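Local coordinates for APL1 (PDB 3O6N), which probably partners LRIM1, another leucine-rich repeat protein, in a heterodimeric complex that regulates complement-like immunity in Anopheles gambiae, at residues I294-L300 with Q316-E321; V220-N225 with W243-P248; D20-Y24 with Q47-T51. One frame throughout, in Å; residues are numbered along the deposited sequence.

Contact 1 (I294-L300 with Q316-E321)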
# COMPACT_ATOMS: atom_id res chain seq x y z
N ILE A 294 6.90 -21.39 13.30
CA ILE A 294 6.27 -21.22 12.00
C ILE A 294 7.19 -21.89 10.99
O ILE A 294 8.25 -21.35 10.66
CB ILE A 294 6.10 -19.73 11.67
CG1 ILE A 294 5.31 -19.04 12.78
CG2 ILE A 294 5.41 -19.55 10.31
CD1 ILE A 294 5.41 -17.54 12.77
N PRO A 295 6.80 -23.08 10.51
CA PRO A 295 7.65 -23.96 9.69
C PRO A 295 8.18 -23.29 8.43
O PRO A 295 9.33 -23.51 8.05
CB PRO A 295 6.69 -25.10 9.30
CG PRO A 295 5.64 -25.09 10.35
CD PRO A 295 5.47 -23.66 10.75
N THR A 296 7.34 -22.48 7.80
CA THR A 296 7.67 -21.88 6.50
C THR A 296 8.42 -20.55 6.60
O THR A 296 8.79 -19.98 5.58
CB THR A 296 6.39 -21.66 5.66
OG1 THR A 296 5.44 -20.94 6.45
CG2 THR A 296 5.78 -22.98 5.24
N LEU A 297 8.64 -20.06 7.82
CA LEU A 297 9.20 -18.72 7.98
C LEU A 297 10.66 -18.63 7.49
O LEU A 297 11.48 -19.49 7.80
CB LEU A 297 9.10 -18.26 9.44
CG LEU A 297 9.20 -16.74 9.67
CD1 LEU A 297 8.02 -16.02 9.00
CD2 LEU A 297 9.28 -16.41 11.15
N LYS A 298 10.95 -17.58 6.73
CA LYS A 298 12.27 -17.36 6.15
C LYS A 298 12.91 -16.08 6.66
O LYS A 298 14.13 -16.00 6.81
CB LYS A 298 12.18 -17.30 4.62
CG LYS A 298 11.68 -18.57 3.95
CD LYS A 298 12.57 -19.76 4.29
CE LYS A 298 12.09 -21.02 3.58
NZ LYS A 298 12.84 -22.24 4.00
N VAL A 299 12.09 -15.06 6.89
CA VAL A 299 12.60 -13.75 7.30
C VAL A 299 11.90 -13.28 8.56
O VAL A 299 10.67 -13.26 8.63
CB VAL A 299 12.43 -12.69 6.18
CG1 VAL A 299 12.91 -11.32 6.66
CG2 VAL A 299 13.18 -13.10 4.91
N LEU A 300 12.69 -12.92 9.57
CA LEU A 300 12.14 -12.43 10.83
C LEU A 300 12.91 -11.20 11.27
O LEU A 300 14.10 -11.28 11.57
CB LEU A 300 12.20 -13.53 11.90
CG LEU A 300 11.59 -13.21 13.28
CD1 LEU A 300 10.14 -12.75 13.15
CD2 LEU A 300 11.69 -14.41 14.21
N GLN A 316 12.92 -21.92 16.06
CA GLN A 316 12.41 -21.01 15.05
C GLN A 316 13.57 -20.40 14.26
O GLN A 316 13.53 -20.35 13.02
CB GLN A 316 11.56 -19.91 15.68
CG GLN A 316 10.99 -18.92 14.67
CD GLN A 316 9.96 -19.55 13.75
OE1 GLN A 316 8.76 -19.51 14.03
NE2 GLN A 316 10.42 -20.14 12.65
N PHE A 317 14.58 -19.92 14.97
CA PHE A 317 15.74 -19.28 14.35
C PHE A 317 16.50 -20.22 13.41
O PHE A 317 16.99 -19.80 12.37
CB PHE A 317 16.71 -18.78 15.42
CG PHE A 317 16.16 -17.68 16.30
CD1 PHE A 317 15.11 -16.89 15.87
CD2 PHE A 317 16.70 -17.44 17.55
CE1 PHE A 317 14.60 -15.89 16.68
CE2 PHE A 317 16.21 -16.44 18.37
CZ PHE A 317 15.15 -15.66 17.93
N ASP A 318 16.59 -21.49 13.80
CA ASP A 318 17.36 -22.49 13.05
C ASP A 318 16.88 -22.68 11.62
O ASP A 318 17.64 -23.12 10.76
CB ASP A 318 17.31 -23.85 13.76
CG ASP A 318 18.34 -23.98 14.87
OD1 ASP A 318 19.32 -23.21 14.89
OD2 ASP A 318 18.17 -24.88 15.72
N ARG A 319 15.61 -22.35 11.38
CA ARG A 319 14.98 -22.58 10.08
C ARG A 319 14.97 -21.33 9.19
O ARG A 319 14.58 -21.41 8.02
CB ARG A 319 13.53 -23.03 10.26
CG ARG A 319 13.33 -24.16 11.24
CD ARG A 319 11.85 -24.48 11.35
NE ARG A 319 11.27 -24.80 10.05
CZ ARG A 319 11.17 -26.03 9.56
NH1 ARG A 319 11.60 -27.06 10.27
NH2 ARG A 319 10.63 -26.23 8.36
N LEU A 320 15.39 -20.20 9.73
CA LEU A 320 15.32 -18.94 8.99
C LEU A 320 16.47 -18.77 8.00
O LEU A 320 17.51 -19.42 8.11
CB LEU A 320 15.31 -17.75 9.96
CG LEU A 320 14.13 -17.69 10.93
CD1 LEU A 320 14.36 -16.58 11.94
CD2 LEU A 320 12.84 -17.47 10.15
N GLU A 321 16.27 -17.88 7.04
CA GLU A 321 17.35 -17.48 6.15
C GLU A 321 17.85 -16.10 6.57
O GLU A 321 19.04 -15.81 6.46
CB GLU A 321 16.87 -17.46 4.69
CG GLU A 321 16.57 -18.85 4.14
CD GLU A 321 15.96 -18.82 2.76
OE1 GLU A 321 15.92 -17.73 2.15
OE2 GLU A 321 15.51 -19.88 2.28
O HOH W 1 15.43 -22.44 5.69
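Two successive turns of a leucine-rich repeat solenoid stack here, where the chain leading into strand 299-301 meets that leading into strand 322-324. Each approach bends through a type I turn, Ile294 to Leu297 and Phe317 to Leu320. The buried Gln316, from helix 314-317, matches a backbone donor and acceptor with its amide: Ile294 N gives to Gln316 OE1 (2.7 Å), and Gln316 NE2 to Ile294 O (3.2 Å). Arg319 directs NE (3.1 Å) and NH2 (3.0 Å) to Pro295 O. Beneath, Leu320 packs on its counterpart Leu297 and on Leu300, CD2 lying 3.7 Å from Leu297 CG and CD1 3.7 Å from Leu300 CB. The parallel pairing opens with Glu321 N to Lys298 O (2.9 Å). A long salt bridge joins Lys298 NZ to Glu321 OE2 (4.0 Å), and a water links Lys298 NZ (3.1 Å) to Arg319 O (2.7 Å). Leucines at equivalent places in successive repeats, here Leu297 and Leu320, stacking into a continuous core are the hallmark of the leucine-rich repeat fold.

Contact 2 (V220-N225 with W243-P248)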
# COMPACT_ATOMS: atom_id res chain seq x y z
N VAL A 220 -8.06 -4.21 14.10
CA VAL A 220 -8.29 -4.92 12.84
C VAL A 220 -9.49 -5.86 12.97
O VAL A 220 -9.57 -6.65 13.91
CB VAL A 220 -7.04 -5.73 12.43
CG1 VAL A 220 -7.29 -6.46 11.11
CG2 VAL A 220 -5.83 -4.80 12.31
N ARG A 221 -10.44 -5.75 12.03
CA ARG A 221 -11.66 -6.56 12.05
C ARG A 221 -11.93 -7.21 10.69
O ARG A 221 -11.39 -6.78 9.67
CB ARG A 221 -12.87 -5.71 12.43
CG ARG A 221 -12.83 -5.11 13.82
CD ARG A 221 -14.13 -4.38 14.16
NE ARG A 221 -14.31 -3.15 13.39
CZ ARG A 221 -15.16 -3.01 12.38
NH1 ARG A 221 -15.92 -4.03 12.00
NH2 ARG A 221 -15.25 -1.85 11.75
N GLY A 222 -12.79 -8.23 10.68
CA GLY A 222 -13.19 -8.85 9.43
C GLY A 222 -13.24 -10.36 9.49
O GLY A 222 -12.67 -10.97 10.39
N PRO A 223 -13.91 -10.98 8.51
CA PRO A 223 -14.10 -12.43 8.44
C PRO A 223 -12.84 -13.17 8.01
O PRO A 223 -11.92 -12.55 7.46
CB PRO A 223 -15.17 -12.58 7.35
CG PRO A 223 -14.93 -11.41 6.45
CD PRO A 223 -14.52 -10.29 7.36
N VAL A 224 -12.80 -14.47 8.26
CA VAL A 224 -11.71 -15.30 7.77
C VAL A 224 -11.55 -15.11 6.27
O VAL A 224 -12.50 -15.30 5.50
CB VAL A 224 -11.94 -16.79 8.10
CG1 VAL A 224 -10.87 -17.65 7.45
CG2 VAL A 224 -11.94 -17.00 9.61
N ASN A 225 -10.35 -14.71 5.86
CA ASN A 225 -10.02 -14.42 4.47
C ASN A 225 -8.83 -15.29 4.07
O ASN A 225 -7.73 -15.13 4.60
CB ASN A 225 -9.69 -12.92 4.33
CG ASN A 225 -9.06 -12.56 2.99
OD1 ASN A 225 -8.55 -13.41 2.27
ND2 ASN A 225 -9.08 -11.27 2.68
N TRP A 243 -5.86 -11.17 15.85
CA TRP A 243 -6.61 -11.14 14.59
C TRP A 243 -5.88 -11.83 13.44
O TRP A 243 -6.48 -12.17 12.43
CB TRP A 243 -6.92 -9.69 14.22
CG TRP A 243 -5.74 -8.80 14.39
CD1 TRP A 243 -5.40 -8.08 15.50
CD2 TRP A 243 -4.72 -8.54 13.42
NE1 TRP A 243 -4.23 -7.40 15.28
CE2 TRP A 243 -3.79 -7.66 14.01
CE3 TRP A 243 -4.50 -8.97 12.11
CZ2 TRP A 243 -2.66 -7.20 13.34
CZ3 TRP A 243 -3.37 -8.51 11.44
CH2 TRP A 243 -2.47 -7.64 12.06
N LEU A 244 -4.57 -12.06 13.58
CA LEU A 244 -3.81 -12.75 12.55
C LEU A 244 -4.31 -14.17 12.27
O LEU A 244 -4.04 -14.74 11.21
CB LEU A 244 -2.31 -12.77 12.91
CG LEU A 244 -1.55 -11.48 12.61
CD1 LEU A 244 -0.16 -11.51 13.24
CD2 LEU A 244 -1.46 -11.22 11.11
N LEU A 245 -5.03 -14.74 13.24
CA LEU A 245 -5.55 -16.09 13.11
C LEU A 245 -6.53 -16.19 11.94
O LEU A 245 -6.81 -17.27 11.43
CB LEU A 245 -6.26 -16.51 14.40
CG LEU A 245 -6.46 -18.01 14.61
CD1 LEU A 245 -5.12 -18.68 14.83
CD2 LEU A 245 -7.40 -18.27 15.77
N ASN A 246 -7.06 -15.04 11.52
CA ASN A 246 -8.07 -15.01 10.47
C ASN A 246 -7.51 -14.97 9.05
O ASN A 246 -8.27 -14.94 8.08
CB ASN A 246 -9.01 -13.84 10.71
CG ASN A 246 -9.84 -14.02 11.96
OD1 ASN A 246 -10.09 -15.14 12.38
ND2 ASN A 246 -10.27 -12.91 12.56
N TYR A 247 -6.18 -15.00 8.93
CA TYR A 247 -5.53 -14.84 7.63
C TYR A 247 -4.49 -15.93 7.37
O TYR A 247 -3.29 -15.66 7.32
CB TYR A 247 -4.94 -13.43 7.51
CG TYR A 247 -5.98 -12.40 7.87
CD1 TYR A 247 -7.04 -12.14 7.01
CD2 TYR A 247 -5.95 -11.74 9.09
CE1 TYR A 247 -8.03 -11.23 7.34
CE2 TYR A 247 -6.93 -10.82 9.43
CZ TYR A 247 -7.97 -10.57 8.55
OH TYR A 247 -8.95 -9.67 8.88
N PRO A 248 -4.97 -17.18 7.20
CA PRO A 248 -4.11 -18.37 7.09
C PRO A 248 -3.26 -18.41 5.82
O PRO A 248 -2.30 -19.18 5.75
CB PRO A 248 -5.12 -19.52 7.11
CG PRO A 248 -6.37 -18.93 6.56
CD PRO A 248 -6.40 -17.51 7.06
O HOH W 2 -10.26 -10.32 11.39
O HOH W 3 -10.95 -10.00 7.14
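Val220, Tyr247 and Asn246 give up the most surface as the end of strand 219-221 and the loop after it lie against the 3-10 segment 243-246 and the two residues that follow. Val220 points its apolar, branched side chain at the face of the Trp243 indole, CB being 3.9 Å from the centroid of the five-membered ring, a CH-pi contact. Tyr247 brings its ring edge to Asn225 (CE1 to Asn225 CB 3.8 Å), and two waters hold its hydroxyl. One bridges Tyr247 OH (2.9 Å), Gly222 O (2.7 Å) and Asn246 ND2 (2.8 Å); the other joins Tyr247 OH (2.7 Å) to Pro223 O (2.7 Å). Asn246 O accepts from Asn225 N (3.1 Å), while Asn225 OD1 accepts from Glu227 N and Leu228 N and ND2 gives to Val207 O. At phi 137° and psi 164°, any CB on Gly222 would jam against the preceding carbonyl. Loops and 3-10 turns stacked repeat on repeat behind the parallel sheet characterise the convex side of a leucine-rich repeat solenoid.

Contact 3 (D20-Y24 with Q47-T51)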
# COMPACT_ATOMS: atom_id res chain seq x y z
N ASP A 20 -5.09 6.19 -31.43
CA ASP A 20 -5.20 6.63 -32.82
C ASP A 20 -5.44 8.13 -32.99
O ASP A 20 -5.68 8.60 -34.10
CB ASP A 20 -6.26 5.82 -33.58
CG ASP A 20 -7.53 5.61 -32.77
OD1 ASP A 20 -7.75 6.34 -31.78
OD2 ASP A 20 -8.31 4.71 -33.15
N CYS A 21 -5.38 8.89 -31.89
CA CYS A 21 -5.48 10.34 -31.97
C CYS A 21 -4.61 11.04 -30.94
O CYS A 21 -4.90 11.02 -29.74
CB CYS A 21 -6.92 10.84 -31.82
SG CYS A 21 -7.06 12.66 -31.79
N VAL A 22 -3.54 11.68 -31.41
CA VAL A 22 -2.69 12.48 -30.54
C VAL A 22 -2.79 13.97 -30.90
O VAL A 22 -2.42 14.37 -32.01
CB VAL A 22 -1.22 12.03 -30.63
CG1 VAL A 22 -0.36 12.85 -29.68
CG2 VAL A 22 -1.11 10.55 -30.31
N PHE A 23 -3.30 14.76 -29.97
CA PHE A 23 -3.35 16.21 -30.14
C PHE A 23 -2.01 16.80 -29.72
O PHE A 23 -1.40 16.34 -28.75
CB PHE A 23 -4.46 16.83 -29.29
CG PHE A 23 -5.85 16.46 -29.73
CD1 PHE A 23 -6.41 17.03 -30.86
CD2 PHE A 23 -6.61 15.56 -28.99
CE1 PHE A 23 -7.68 16.69 -31.26
CE2 PHE A 23 -7.89 15.22 -29.39
CZ PHE A 23 -8.43 15.79 -30.53
N TYR A 24 -1.56 17.82 -30.44
CA TYR A 24 -0.31 18.50 -30.13
C TYR A 24 -0.52 19.99 -29.89
O TYR A 24 -1.28 20.64 -30.62
CB TYR A 24 0.70 18.30 -31.27
CG TYR A 24 1.61 17.11 -31.09
CD1 TYR A 24 2.79 17.20 -30.36
CD2 TYR A 24 1.30 15.88 -31.67
CE1 TYR A 24 3.62 16.11 -30.20
CE2 TYR A 24 2.13 14.79 -31.52
CZ TYR A 24 3.29 14.91 -30.79
OH TYR A 24 4.12 13.82 -30.63
N GLN A 47 -11.90 8.33 -33.81
CA GLN A 47 -10.78 7.80 -33.05
C GLN A 47 -11.22 7.30 -31.67
O GLN A 47 -12.08 7.89 -31.02
CB GLN A 47 -9.66 8.84 -32.92
CG GLN A 47 -8.91 9.12 -34.22
CD GLN A 47 -9.62 10.11 -35.13
OE1 GLN A 47 -10.50 10.86 -34.70
NE2 GLN A 47 -9.24 10.11 -36.40
N LYS A 48 -10.62 6.19 -31.24
CA LYS A 48 -11.01 5.54 -30.00
C LYS A 48 -10.01 5.78 -28.87
O LYS A 48 -10.35 5.66 -27.69
CB LYS A 48 -11.19 4.04 -30.22
CG LYS A 48 -12.28 3.68 -31.23
CD LYS A 48 -12.41 2.17 -31.37
CE LYS A 48 -13.62 1.80 -32.21
NZ LYS A 48 -13.82 0.32 -32.25
N ILE A 49 -8.78 6.10 -29.23
CA ILE A 49 -7.72 6.32 -28.24
C ILE A 49 -7.22 7.76 -28.35
O ILE A 49 -6.69 8.16 -29.38
CB ILE A 49 -6.54 5.35 -28.44
CG1 ILE A 49 -7.03 3.99 -28.93
CG2 ILE A 49 -5.74 5.22 -27.16
CD1 ILE A 49 -7.96 3.28 -27.97
N VAL A 50 -7.40 8.53 -27.28
CA VAL A 50 -7.09 9.95 -27.33
C VAL A 50 -6.08 10.35 -26.27
O VAL A 50 -6.28 10.10 -25.08
CB VAL A 50 -8.35 10.81 -27.16
CG1 VAL A 50 -7.98 12.28 -27.01
CG2 VAL A 50 -9.29 10.60 -28.33
N THR A 51 -4.99 10.98 -26.71
CA THR A 51 -4.02 11.52 -25.78
C THR A 51 -3.51 12.88 -26.26
O THR A 51 -3.74 13.27 -27.40
CB THR A 51 -2.82 10.57 -25.58
OG1 THR A 51 -2.11 10.95 -24.40
CG2 THR A 51 -1.89 10.63 -26.77
O HOH W 4 -6.74 8.47 -36.73
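Strands 21-24 and 49-51 run parallel, their axes 5.0 Å apart at closest approach and 18° from exact alignment. Cys21 pairs with Val50 and Val22 with Thr51. Cys21 bonds to the residues flanking its partner, as a parallel bridge requires: Cys21 N to Ile49 O (2.9 Å, weak) and Thr51 N to Cys21 O (3.0 Å). Phe23 N to Thr51 O (3.0 Å) carries the pairing on, and CA-H...O contacts run from Val50 CA to Cys21 O and from Val22 CA to Thr51 O (both 3.4 Å).

Asp20, the first ordered residue after a gap in the model, closes the start of the pair. A short carboxylate suits the loop leading into strand 49-51, where backbone amides face it: Ile49 N gives to Asp20 OD1 (2.8 Å), and Lys48 N makes weak bonds to Asp20 OD1 (2.9 Å) and OD2 (3.3 Å). A water joins Asp20 O (2.8 Å) to Gln47 NE2 (3.0 Å). Val22 and Thr51, beta-branched residues at ease in extended backbone, touch through their CG2 atoms (3.6 Å) on one face of the sheet. On the other, Cys21 CB meets Val50 CG2 (4.2 Å), and Val50 CG1 meets the ring edge of Phe23 at CE2 (3.8 Å).

Cys21 is disulfide-bonded to Cys12, consistent with the N-terminal cap of a leucine-rich repeat domain. Phe23 continues the buried layer, meeting Phe52 and lying edge-to-face with Phe37 and Phe68. Strand 21-24 is the edge strand at the N-terminal end of the long parallel sheet; beyond strand 49-53 comes strand 73-75, where Val50 bonds through its backbone to Leu73 and Asn75.

The three contacts follow one another along the solenoid in the chain order 3, 2, 1. Contacts 1 and 3 both reach the long parallel sheet, one near each end, with centres 53 Å apart on opposite sides of the chain's centre. Contact 2 belongs to the loops and the small strand pair away from that sheet; its centre is 22 Å from that of contact 1, with nearest atoms about 8 Å apart, and 46 Å from that of contact 3. Bound N-acetylglucosamine lies about 8 Å from the side chain of Val299 in contact 1 and about 13 Å from that of Val220 in contact 2; glycans here are attached to the protein and mark no binding pocket.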